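Local coordinates for lipoprotein (Colwellia psychrerythraea, PDB 3O0Y) that is of unknown function but, as a putative lipoprotein of the DUF885 family in the Peptidase_MA clan, may be related to zinc metallopeptidases, at residues 502-507 with 554-559. Residues are numbered along the deposited sequence; the frame is centred on the assembly and turned at random.
With SO4 (sulfate ion), chain D.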
loop_
_atom_site.group_PDB
_atom_site.type_symbol
_atom_site.label_atom_id
_atom_site.label_comp_id
_atom_site.label_asym_id
_atom_site.label_seq_id
_atom_site.Cartn_x
_atom_site.Cartn_y
_atom_site.Cartn_z
ATOM N N LEU A 502 4.682 7.216 16.871
ATOM C CA LEU A 502 5.331 8.520 16.741
ATOM C C LEU A 502 5.682 8.774 15.299
ATOM O O LEU A 502 5.409 9.866 14.788
ATOM C CB LEU A 502 6.579 8.570 17.618
ATOM C CG LEU A 502 7.337 9.917 17.503
ATOM C CD1 LEU A 502 6.514 11.159 17.881
ATOM C CD2 LEU A 502 8.590 9.802 18.419
ATOM N N PHE A 503 6.186 7.753 14.598
ATOM C CA PHE A 503 6.586 7.923 13.206
ATOM C C PHE A 503 5.368 8.325 12.375
ATOM O O PHE A 503 5.469 9.171 11.485
ATOM C CB PHE A 503 7.219 6.604 12.729
ATOM C CG PHE A 503 7.958 6.728 11.450
ATOM C CD1 PHE A 503 9.273 7.097 11.462
ATOM C CD2 PHE A 503 7.330 6.521 10.254
ATOM C CE1 PHE A 503 10.016 7.243 10.240
ATOM C CE2 PHE A 503 8.045 6.661 9.030
ATOM C CZ PHE A 503 9.383 7.005 9.041
ATOM N N ARG A 504 4.233 7.708 12.651
ATOM C CA ARG A 504 3.045 7.980 11.908
ATOM C C ARG A 504 2.401 9.341 12.274
ATOM O O ARG A 504 1.757 9.959 11.443
ATOM C CB ARG A 504 2.059 6.838 11.987
ATOM C CG ARG A 504 2.342 5.767 10.978
ATOM C CD ARG A 504 2.822 4.579 11.559
ATOM N NE ARG A 504 3.378 3.605 10.590
ATOM C CZ ARG A 504 4.581 3.131 10.665
ATOM N NH1 ARG A 504 5.441 3.611 11.593
ATOM N NH2 ARG A 504 4.972 2.235 9.760
ATOM N N ALA A 505 2.621 9.835 13.481
ATOM C CA ALA A 505 2.240 11.193 13.843
ATOM C C ALA A 505 3.131 12.188 13.093
ATOM O O ALA A 505 2.633 13.198 12.529
ATOM C CB ALA A 505 2.330 11.333 15.362
ATOM N N VAL A 506 4.428 11.915 13.060
ATOM C CA VAL A 506 5.340 12.746 12.257
ATOM C C VAL A 506 4.888 12.850 10.815
ATOM O O VAL A 506 5.019 13.929 10.188
ATOM C CB VAL A 506 6.813 12.278 12.394
ATOM C CG1 VAL A 506 7.752 12.971 11.396
ATOM C CG2 VAL A 506 7.303 12.554 13.848
ATOM N N ARG A 507 4.378 11.739 10.241
ATOM C CA ARG A 507 3.849 11.737 8.898
ATOM C C ARG A 507 2.785 12.796 8.681
ATOM O O ARG A 507 2.791 13.457 7.647
ATOM C CB ARG A 507 3.309 10.362 8.516
ATOM C CG ARG A 507 4.364 9.399 8.160
ATOM C CD ARG A 507 3.799 8.049 7.698
ATOM N NE ARG A 507 4.823 7.209 7.100
ATOM C CZ ARG A 507 4.727 5.880 6.963
ATOM N NH1 ARG A 507 3.614 5.232 7.307
ATOM N NH2 ARG A 507 5.751 5.191 6.446
ATOM N N LEU A 554 -1.113 10.404 5.330
ATOM C CA LEU A 554 -2.094 10.887 6.298
ATOM C C LEU A 554 -3.045 9.783 6.824
ATOM O O LEU A 554 -3.588 9.910 7.920
ATOM C CB LEU A 554 -2.900 12.035 5.689
ATOM C CG LEU A 554 -2.110 13.183 5.132
ATOM C CD1 LEU A 554 -3.147 14.199 4.518
ATOM C CD2 LEU A 554 -1.181 13.884 6.141
ATOM N N GLY A 555 -3.209 8.676 6.083
ATOM C CA GLY A 555 -4.207 7.681 6.411
ATOM C C GLY A 555 -4.002 6.996 7.706
ATOM O O GLY A 555 -4.975 6.604 8.425
ATOM N N TYR A 556 -2.732 6.837 8.027
ATOM C CA TYR A 556 -2.305 5.997 9.157
ATOM C C TYR A 556 -2.877 6.593 10.445
ATOM O O TYR A 556 -3.653 5.943 11.171
ATOM C CB TYR A 556 -0.762 5.947 9.268
ATOM C CG TYR A 556 -0.101 5.324 8.089
ATOM C CD1 TYR A 556 0.245 3.980 8.109
ATOM C CD2 TYR A 556 0.103 6.040 6.895
ATOM C CE1 TYR A 556 0.727 3.387 7.012
ATOM C CE2 TYR A 556 0.625 5.429 5.804
ATOM C CZ TYR A 556 0.879 4.098 5.826
ATOM O OH TYR A 556 1.400 3.486 4.717
ATOM N N LYS A 557 -2.469 7.812 10.784
ATOM C CA LYS A 557 -2.959 8.413 12.014
ATOM C C LYS A 557 -4.419 8.857 11.894
ATOM O O LYS A 557 -5.133 8.805 12.870
ATOM C CB LYS A 557 -2.059 9.545 12.510
ATOM C CG LYS A 557 -1.081 9.070 13.516
ATOM C CD LYS A 557 -1.839 8.916 14.855
ATOM C CE LYS A 557 -1.069 8.213 15.909
ATOM N NZ LYS A 557 -1.826 8.166 17.273
ATOM N N LEU A 558 -4.850 9.475 10.796
ATOM C CA LEU A 558 -6.247 9.953 10.766
ATOM C C LEU A 558 -7.228 8.755 10.924
ATOM O O LEU A 558 -8.229 8.833 11.634
ATOM C CB LEU A 558 -6.517 10.758 9.518
ATOM C CG LEU A 558 -5.754 12.061 9.447
ATOM C CD1 LEU A 558 -6.063 12.794 8.126
ATOM C CD2 LEU A 558 -5.972 12.917 10.691
ATOM N N GLY A 559 -6.910 7.616 10.295
ATOM C CA GLY A 559 -7.739 6.489 10.404
ATOM C C GLY A 559 -7.684 5.909 11.819
ATOM O O GLY A 559 -8.728 5.541 12.362
HETATM S S SO4 D . 4.148 1.690 6.034
HETATM O O1 SO4 D . 3.777 2.236 7.367
HETATM O O2 SO4 D . 4.793 0.435 6.231
HETATM O O3 SO4 D . 2.965 1.399 5.188
HETATM O O4 SO4 D . 4.872 2.671 5.270
HETATM O O HOH W 1 -0.268 9.308 9.624
#
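Arg507 lays NH1 over the centre of one face of the Tyr556 ring, 3.2 Å above its plane, in a cation-pi contact whose guanidinium is tilted 55° from the ring rather than stacked flat on it. Arg507 CZ stands 4.5 Å from the centroid of the Tyr556 ring. One face of that guanidinium meets Phe503 CD2 toward the rim, while its edge is turned to a sulfate ion, with NH1 donating to O1 and NH2 to O4. Its chain runs extended from CG to NE; NE is hydrogen-bonded to Tyr546 OH and NH2 forms a salt bridge with Glu542, which would fix the rotation of the group. Arg504 CG lies 3.5 Å from Tyr556 CB. The Arg504 chain bends at chi2 (110°), and its NH2 donates to sulfate O1 at 2.7 Å, an oxygen that thus takes an N-H from each arginine. Tyr556 OH donates to sulfate O3 at 2.7 Å. An alanine in place of Tyr556 would probably leave Arg507 NH1 without its aromatic face and the sulfate without its hydroxyl donor.

Farther from the anion, Lys557 CG packs 3.6 Å from Arg504 O, and a water accepts from Lys557 N and donates to Arg504 O. The lysine amine leads away to salt bridges with Glu501 and Glu312. Segments 502-507 and 555-559 of helices 491-515 and 555-574 cross steeply at -102°, with axes 8.3 Å apart, in a largely helical fold; Arg504, Arg507 and Tyr556, joined by Arg545, form a site that holds an anion in the crystal, a sulfate probably from the crystallisation liquor.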